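Local coordinates for protein CyaY (Psychromonas ingrahamii, PDB 4HS5) that probably takes part in iron-sulfur cluster assembly, where it may regulate cluster biogenesis, and, as a member of the frataxin family, probably binds iron, at residues 8-13 with 56-61; 45-50 with 90-95. All blocks are in the same frame, centred on the assembly; numbering follows the deposited sequence.

Contact 1. Residues 8-13 with 56-61; sequences QLADQL and HQVWLA
A single methyl group, Leu-13 CD2, reaches both methyls of Val-58 at the same range: it lies 3.8 Å from Val-58 CG1 and 3.8 Å from Val-58 CG2. The two side chains meet tip to tip, leucine from helix 3-24 and valine from strand 57-61. This is how the first helix of the frataxin fold, an alpha-beta sandwich, lies on one face of the antiparallel sheet. Leu-13 carries its CG anti to the backbone N (chi1 180°), which sends the branched end out toward the strand. Val-58 has its CG1 in the corresponding place and its CG2 beside the backbone N, so that the fork between the methyls receives the leucine. A short, beta-branched residue suits a strand here, and a longer leucine spans the remaining gap from the helix.

One turn earlier, Ala-10 comes more loosely to the valine, its CB 4.4 Å from Val-58 CG2. The small alanine suits this buried position, where the backbones approach with Ala-10 CA 7.2 Å from Val-58 CA. Phe-85 of helix 85-97 and Trp-76 of strand 75-78 also cover both Leu-13 and Val-58. At the start of the strand, His-56 and Gln-57 together face Gln-52 in a G1 beta bulge. Trp-59 stacks on His-68, and its NE1 gives a hydrogen bond to Gln-57 OE1 at 3.0 Å, with an N-H...O angle of 157° and the donor tilted 34° from the amide plane.

Contact 2. Residues 45-50 with 90-95; sequences TKLIIN and SAAIFK
Two residues before Ala-92, which with Ile-93 meets Leu-47, Ser-90 is turned away from the strand, and both Leu-86 O and Val-101 O lie within hydrogen-bonding range of its OG, which can share or alternate its single proton between them. The first carbonyl lies one turn back in the same helix and the second in the C-terminal tail, so a small hydroxyl suits this place by linking the helix to the tail that follows it. One turn on, Phe-94 N donates to Ser-90 O at 3.0 Å, a regular i to i-4 helix bond.

Across the contact itself everything is apolar, and Leu-47 is the only residue of the strand segment that touches the helix segment, which it does through CD1. Its CG stands anti to the carbonyl carbon (chi1 -66°) and CD1 continues the chain away from CA (chi2 175°), an extended form that carries CD1 to the helix. There it lies 3.8 Å from Ile-93 CG1 and 4.1 Å from Ala-92 CB.

In the frataxin fold the C-terminal helix, 85-97, packs on the same sheet face as the N-terminal one, and Leu-47 belongs to the row of residues on strand 46-52 that turns inward. The isoleucine does not point straight at the strand. Its side chain crosses that of Leu-47 at about a right angle, offering the flank of its CG1 methylene rather than its end. Ala-92 does aim at the strand, and as a single methyl it lets the leucine come close to the helix backbone.

Leu-89 and Gln-96 of the same helix also touch Leu-47, Leu-60 borders it from strand 57-61, and Phe-41 of strand 36-41 packs on both Leu-47 and Ile-93.

Overall arrangement
Contact 1 and contact 2 lie on opposite sides of the centre of the chain, their centres about 15 Å apart, and each ties one helix to the same sheet. They join through neighbouring antiparallel strands: Trp-59 N lies 2.8 Å from Asn-50 O, and Ala-61 N lies 2.8 Å from Ile-48 O, both probable backbone hydrogen bonds. Between them Ile-49, from the strand of contact 2, touches Val-58 and Leu-60 on the helix-bearing face, while Phe-85 packs on Val-58 and Ile-49. The four segments alternate along the sequence. Helix 3-24 and helix 85-97, near the two ends of the chain, each pack on one of two adjacent central strands within one hydrophobic layer.

Contact 1. Residues 8-13 with 56-61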
ATOM      1  N   GLN A   8      -8.623  -4.858 -11.264  1.00 12.51           N
ATOM      2  CA  GLN A   8      -8.313  -3.596 -11.932  1.00 14.04           C
ATOM      3  C   GLN A   8      -7.920  -2.512 -10.931  1.00 10.50           C
ATOM      4  O   GLN A   8      -6.905  -1.842 -11.117  1.00 10.47           O
ATOM      5  CB  GLN A   8      -9.486  -3.114 -12.791  1.00 13.24           C
ATOM      6  CG  GLN A   8      -9.713  -3.924 -14.055  1.00 16.31           C
ATOM      7  CD  GLN A   8     -10.939  -3.467 -14.806  1.00 23.54           C
ATOM      8  OE1 GLN A   8     -11.935  -3.063 -14.201  1.00 17.52           O
ATOM      9  NE2 GLN A   8     -10.881  -3.531 -16.133  1.00 21.10           N
ATOM     10  N   LEU A   9      -8.720  -2.349  -9.878  1.00  8.73           N
ATOM     11  CA  LEU A   9      -8.448  -1.338  -8.865  1.00  6.31           C
ATOM     12  C   LEU A   9      -7.180  -1.640  -8.072  1.00  8.07           C
ATOM     13  O   LEU A   9      -6.394  -0.735  -7.789  1.00  7.50           O
ATOM     14  CB  LEU A   9      -9.646  -1.209  -7.926  1.00  9.13           C
ATOM     15  CG  LEU A   9     -10.850  -0.579  -8.616  1.00 10.49           C
ATOM     16  CD1 LEU A   9     -12.086  -0.789  -7.769  1.00 11.54           C
ATOM     17  CD2 LEU A   9     -10.608   0.909  -8.836  1.00 11.91           C
ATOM     18  N   ALA A  10      -6.962  -2.900  -7.724  1.00  7.53           N
ATOM     19  CA  ALA A  10      -5.773  -3.253  -6.970  1.00  8.10           C
ATOM     20  C   ALA A  10      -4.515  -3.090  -7.828  1.00  6.93           C
ATOM     21  O   ALA A  10      -3.471  -2.670  -7.316  1.00  7.74           O
ATOM     22  CB  ALA A  10      -5.887  -4.666  -6.409  1.00  9.20           C
ATOM     23  N   ASP A  11      -4.612  -3.410  -9.122  1.00  8.72           N
ATOM     24  CA  ASP A  11      -3.511  -3.159 -10.050  1.00 10.83           C
ATOM     25  C   ASP A  11      -3.189  -1.677 -10.134  1.00  7.51           C
ATOM     26  O   ASP A  11      -2.018  -1.291 -10.130  1.00  7.30           O
ATOM     27  CB  ASP A  11      -3.818  -3.688 -11.455  1.00  9.70           C
ATOM     28  CG  ASP A  11      -3.684  -5.193 -11.565  1.00 15.16           C
ATOM     29  OD1 ASP A  11      -3.198  -5.826 -10.610  1.00 18.33           O
ATOM     30  OD2 ASP A  11      -4.061  -5.737 -12.625  1.00 23.37           O
ATOM     31  N   GLN A  12      -4.221  -0.847 -10.237  1.00  8.97           N
ATOM     32  CA  GLN A  12      -4.025   0.594 -10.250  1.00  8.97           C
ATOM     33  C   GLN A  12      -3.318   1.042  -8.975  1.00  8.22           C
ATOM     34  O   GLN A  12      -2.408   1.863  -9.020  1.00  7.82           O
ATOM     35  CB  GLN A  12      -5.359   1.325 -10.431  1.00  7.19           C
ATOM     36  CG  GLN A  12      -5.896   1.229 -11.867  1.00  9.02           C
ATOM     37  CD  GLN A  12      -7.201   1.956 -12.060  1.00 10.05           C
ATOM     38  OE1 GLN A  12      -7.855   2.359 -11.097  1.00 12.22           O
ATOM     39  NE2 GLN A  12      -7.605   2.118 -13.319  1.00  7.75           N
ATOM     40  N   LEU A  13      -3.729   0.492  -7.839  1.00  6.15           N
ATOM     41  CA  LEU A  13      -3.075   0.819  -6.579  1.00  7.99           C
ATOM     42  C   LEU A  13      -1.608   0.424  -6.564  1.00  6.94           C
ATOM     43  O   LEU A  13      -0.749   1.222  -6.186  1.00  5.15           O
ATOM     44  CB  LEU A  13      -3.799   0.144  -5.421  1.00  5.53           C
ATOM     45  CG  LEU A  13      -3.221   0.389  -4.025  1.00  6.57           C
ATOM     46  CD1 LEU A  13      -3.195   1.863  -3.666  1.00  8.41           C
ATOM     47  CD2 LEU A  13      -4.016  -0.431  -2.991  1.00  7.89           C
ATOM     48  N   HIS A  56     -12.230  -8.759  -1.556  1.00 14.65           N
ATOM     49  CA  HIS A  56     -12.022  -7.483  -2.227  1.00 12.90           C
ATOM     50  C   HIS A  56     -11.337  -6.445  -1.344  1.00 12.56           C
ATOM     51  O   HIS A  56     -11.671  -5.266  -1.390  1.00 10.31           O
ATOM     52  CB  HIS A  56     -13.340  -6.948  -2.783  1.00 13.00           C
ATOM     53  CG  HIS A  56     -13.984  -7.870  -3.768  1.00 11.66           C
ATOM     54  ND1 HIS A  56     -15.340  -7.879  -3.998  1.00 15.68           N
ATOM     55  CD2 HIS A  56     -13.454  -8.798  -4.595  1.00 12.77           C
ATOM     56  CE1 HIS A  56     -15.620  -8.785  -4.920  1.00 15.21           C
ATOM     57  NE2 HIS A  56     -14.494  -9.357  -5.298  1.00 13.36           N
ATOM     58  N   GLN A  57     -10.359  -6.890  -0.556  1.00 11.52           N
ATOM     59  CA  GLN A  57      -9.582  -5.990   0.278  1.00 11.00           C
ATOM     60  C   GLN A  57      -8.120  -5.969  -0.105  1.00 10.44           C
ATOM     61  O   GLN A  57      -7.587  -6.943  -0.627  1.00  8.66           O
ATOM     62  CB  GLN A  57      -9.686  -6.370   1.756  1.00  8.55           C
ATOM     63  CG  GLN A  57     -11.049  -6.115   2.370  1.00 13.10           C
ATOM     64  CD  GLN A  57     -11.058  -6.357   3.860  1.00 14.40           C
ATOM     65  OE1 GLN A  57     -10.352  -7.237   4.365  1.00 16.97           O
ATOM     66  NE2 GLN A  57     -11.848  -5.570   4.579  1.00 17.42           N
ATOM     67  N   VAL A  58      -7.475  -4.839   0.159  1.00  7.41           N
ATOM     68  CA  VAL A  58      -6.019  -4.769   0.115  1.00  6.07           C
ATOM     69  C   VAL A  58      -5.573  -4.725   1.572  1.00  6.34           C
ATOM     70  O   VAL A  58      -6.233  -4.106   2.417  1.00  7.16           O
ATOM     71  CB  VAL A  58      -5.538  -3.522  -0.656  1.00  7.58           C
ATOM     72  CG1 VAL A  58      -4.068  -3.247  -0.409  1.00 11.92           C
ATOM     73  CG2 VAL A  58      -5.814  -3.672  -2.174  1.00  9.88           C
ATOM     74  N   TRP A  59      -4.479  -5.423   1.885  1.00  7.39           N
ATOM     75  CA  TRP A  59      -3.937  -5.445   3.243  1.00  7.77           C
ATOM     76  C   TRP A  59      -2.558  -4.799   3.289  1.00  8.42           C
ATOM     77  O   TRP A  59      -1.821  -4.802   2.298  1.00 10.24           O
ATOM     78  CB  TRP A  59      -3.857  -6.870   3.794  1.00 10.15           C
ATOM     79  CG  TRP A  59      -5.189  -7.529   4.034  1.00 12.61           C
ATOM     80  CD1 TRP A  59      -6.421  -7.059   3.676  1.00 12.41           C
ATOM     81  CD2 TRP A  59      -5.419  -8.785   4.687  1.00 20.69           C
ATOM     82  NE1 TRP A  59      -7.403  -7.939   4.065  1.00 19.01           N
ATOM     83  CE2 TRP A  59      -6.813  -9.010   4.686  1.00 25.61           C
ATOM     84  CE3 TRP A  59      -4.583  -9.739   5.272  1.00 23.42           C
ATOM     85  CZ2 TRP A  59      -7.388 -10.153   5.248  1.00 26.35           C
ATOM     86  CZ3 TRP A  59      -5.156 -10.875   5.826  1.00 29.88           C
ATOM     87  CH2 TRP A  59      -6.545 -11.070   5.809  1.00 26.85           C
ATOM     88  N   LEU A  60      -2.234  -4.205   4.438  1.00  6.88           N
ATOM     89  CA  LEU A  60      -0.907  -3.644   4.684  1.00  6.18           C
ATOM     90  C   LEU A  60      -0.420  -4.078   6.051  1.00  7.12           C
ATOM     91  O   LEU A  60      -1.121  -3.898   7.046  1.00  8.90           O
ATOM     92  CB  LEU A  60      -0.958  -2.119   4.650  1.00  7.95           C
ATOM     93  CG  LEU A  60       0.289  -1.403   5.184  1.00 11.97           C
ATOM     94  CD1 LEU A  60       1.462  -1.626   4.263  1.00  8.15           C
ATOM     95  CD2 LEU A  60       0.022   0.088   5.348  1.00 11.78           C
ATOM     96  N   ALA A  61       0.779  -4.648   6.086  1.00  5.72           N
ATOM     97  CA  ALA A  61       1.457  -4.987   7.323  1.00  7.68           C
ATOM     98  C   ALA A  61       2.556  -3.970   7.565  1.00  6.26           C
ATOM     99  O   ALA A  61       3.465  -3.825   6.751  1.00  6.92           O
ATOM    100  CB  ALA A  61       2.040  -6.366   7.224  1.00 10.00           C
TER

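Contact 2. Residues 45-50 with 90-95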
ATOM      1  N   THR A  45      14.091  -2.722   7.245  1.00 14.34           N
ATOM      2  CA  THR A  45      12.687  -2.920   7.611  1.00 14.41           C
ATOM      3  C   THR A  45      11.836  -2.998   6.345  1.00 13.67           C
ATOM      4  O   THR A  45      12.275  -2.624   5.255  1.00 14.36           O
ATOM      5  CB  THR A  45      12.140  -1.833   8.567  1.00 12.39           C
ATOM      6  OG1 THR A  45      12.119  -0.554   7.921  1.00 16.91           O
ATOM      7  CG2 THR A  45      13.001  -1.753   9.829  1.00 18.48           C
ATOM      8  N   LYS A  46      10.614  -3.492   6.492  1.00 12.41           N
ATOM      9  CA  LYS A  46       9.751  -3.707   5.337  1.00 13.30           C
ATOM     10  C   LYS A  46       8.309  -3.313   5.610  1.00  8.72           C
ATOM     11  O   LYS A  46       7.888  -3.164   6.753  1.00  9.65           O
ATOM     12  CB  LYS A  46       9.768  -5.185   4.934  1.00 15.12           C
ATOM     13  CG  LYS A  46      11.116  -5.749   4.547  1.00 21.53           C
ATOM     14  CD  LYS A  46      10.989  -7.243   4.312  1.00 30.44           C
ATOM     15  CE  LYS A  46      12.321  -7.876   3.947  1.00 41.43           C
ATOM     16  NZ  LYS A  46      12.159  -9.334   3.628  1.00 46.89           N
ATOM     17  N   LEU A  47       7.548  -3.145   4.530  1.00  7.92           N
ATOM     18  CA  LEU A  47       6.092  -3.080   4.601  1.00  7.21           C
ATOM     19  C   LEU A  47       5.595  -4.131   3.630  1.00  7.40           C
ATOM     20  O   LEU A  47       6.148  -4.287   2.549  1.00  8.96           O
ATOM     21  CB  LEU A  47       5.575  -1.705   4.172  1.00  6.14           C
ATOM     22  CG  LEU A  47       5.956  -0.527   5.072  1.00 10.60           C
ATOM     23  CD1 LEU A  47       5.501   0.802   4.510  1.00 12.17           C
ATOM     24  CD2 LEU A  47       5.378  -0.737   6.451  1.00 10.15           C
ATOM     25  N   ILE A  48       4.556  -4.865   4.007  1.00  5.41           N
ATOM     26  CA  ILE A  48       4.063  -5.928   3.153  1.00  8.43           C
ATOM     27  C   ILE A  48       2.636  -5.614   2.763  1.00  5.71           C
ATOM     28  O   ILE A  48       1.777  -5.440   3.620  1.00  5.42           O
ATOM     29  CB  ILE A  48       4.080  -7.287   3.856  1.00  9.56           C
ATOM     30  CG1 ILE A  48       5.479  -7.596   4.382  1.00 12.36           C
ATOM     31  CG2 ILE A  48       3.635  -8.381   2.883  1.00 11.42           C
ATOM     32  CD1 ILE A  48       5.501  -8.735   5.383  1.00 14.74           C
ATOM     33  N   ILE A  49       2.383  -5.545   1.461  1.00  6.12           N
ATOM     34  CA  ILE A  49       1.054  -5.263   0.938  1.00  5.21           C
ATOM     35  C   ILE A  49       0.539  -6.529   0.263  1.00  6.98           C
ATOM     36  O   ILE A  49       1.285  -7.236  -0.409  1.00  7.16           O
ATOM     37  CB  ILE A  49       1.093  -4.078  -0.037  1.00  5.87           C
ATOM     38  CG1 ILE A  49       1.506  -2.824   0.716  1.00  9.04           C
ATOM     39  CG2 ILE A  49      -0.261  -3.864  -0.704  1.00  7.35           C
ATOM     40  CD1 ILE A  49       2.058  -1.751  -0.164  1.00 10.62           C
ATOM     41  N   ASN A  50      -0.726  -6.840   0.486  1.00  7.51           N
ATOM     42  CA  ASN A  50      -1.306  -8.053  -0.059  1.00 10.14           C
ATOM     43  C   ASN A  50      -2.685  -7.759  -0.618  1.00 10.68           C
ATOM     44  O   ASN A  50      -3.321  -6.779  -0.239  1.00 12.36           O
ATOM     45  CB  ASN A  50      -1.380  -9.113   1.036  1.00  9.29           C
ATOM     46  CG  ASN A  50      -1.446 -10.513   0.485  1.00 11.95           C
ATOM     47  OD1 ASN A  50      -1.804 -10.725  -0.676  1.00 15.64           O
ATOM     48  ND2 ASN A  50      -1.120 -11.489   1.326  1.00 13.97           N
ATOM     49  N   SER A  90       2.225   6.649   3.383  1.00  7.74           N
ATOM     50  CA  SER A  90       3.234   7.705   3.498  1.00  8.36           C
ATOM     51  C   SER A  90       3.710   7.869   4.934  1.00  7.00           C
ATOM     52  O   SER A  90       4.911   8.007   5.177  1.00 10.52           O
ATOM     53  CB  SER A  90       2.664   9.041   3.033  1.00  8.17           C
ATOM     54  OG  SER A  90       2.402   9.021   1.647  1.00 11.45           O
ATOM     55  N   ALA A  91       2.773   7.858   5.877  1.00  8.02           N
ATOM     56  CA  ALA A  91       3.111   8.038   7.293  1.00  9.91           C
ATOM     57  C   ALA A  91       3.954   6.863   7.764  1.00 18.16           C
ATOM     58  O   ALA A  91       4.929   7.050   8.492  1.00 16.22           O
ATOM     59  CB  ALA A  91       1.859   8.175   8.130  1.00 11.34           C
ATOM     60  N   ALA A  92       3.592   5.656   7.338  1.00 11.22           N
ATOM     61  CA  ALA A  92       4.350   4.469   7.736  1.00 13.75           C
ATOM     62  C   ALA A  92       5.773   4.484   7.196  1.00 17.22           C
ATOM     63  O   ALA A  92       6.719   4.162   7.918  1.00 19.03           O
ATOM     64  CB  ALA A  92       3.627   3.196   7.305  1.00 14.91           C
ATOM     65  N   ILE A  93       5.928   4.847   5.926  1.00 12.11           N
ATOM     66  CA  ILE A  93       7.241   4.951   5.307  1.00 10.06           C
ATOM     67  C   ILE A  93       8.087   5.966   6.083  1.00 15.72           C
ATOM     68  O   ILE A  93       9.272   5.739   6.334  1.00 18.15           O
ATOM     69  CB  ILE A  93       7.139   5.336   3.807  1.00 12.83           C
ATOM     70  CG1 ILE A  93       6.532   4.181   2.993  1.00 10.75           C
ATOM     71  CG2 ILE A  93       8.501   5.736   3.244  1.00 14.86           C
ATOM     72  CD1 ILE A  93       6.416   4.454   1.498  1.00 11.94           C
ATOM     73  N   PHE A  94       7.469   7.068   6.500  1.00 13.43           N
ATOM     74  CA  PHE A  94       8.207   8.064   7.266  1.00 20.91           C
ATOM     75  C   PHE A  94       8.492   7.582   8.688  1.00 15.97           C
ATOM     76  O   PHE A  94       9.565   7.837   9.237  1.00 22.31           O
ATOM     77  CB  PHE A  94       7.468   9.404   7.316  1.00 15.64           C
ATOM     78  CG  PHE A  94       8.255  10.481   8.003  1.00 13.93           C
ATOM     79  CD1 PHE A  94       9.280  11.124   7.336  1.00 13.64           C
ATOM     80  CD2 PHE A  94       7.997  10.813   9.322  1.00 16.53           C
ATOM     81  CE1 PHE A  94      10.034  12.113   7.967  1.00 17.46           C
ATOM     82  CE2 PHE A  94       8.748  11.787   9.968  1.00 25.67           C
ATOM     83  CZ  PHE A  94       9.767  12.437   9.288  1.00 19.35           C
ATOM     84  N   LYS A  95       7.520   6.913   9.297  1.00 16.24           N
ATOM     85  CA  LYS A  95       7.622   6.509  10.695  1.00 19.37           C
ATOM     86  C   LYS A  95       8.601   5.358  10.889  1.00 18.70           C
ATOM     87  O   LYS A  95       9.210   5.237  11.954  1.00 26.80           O
ATOM     88  CB  LYS A  95       6.230   6.186  11.248  1.00 22.91           C
ATOM     89  CG  LYS A  95       6.143   5.140  12.341  1.00 32.71           C
ATOM     90  CD  LYS A  95       4.668   4.796  12.589  1.00 32.97           C
ATOM     91  CE  LYS A  95       3.971   4.335  11.300  1.00 37.54           C
ATOM     92  NZ  LYS A  95       3.979   2.851  11.115  1.00 30.33           N
TER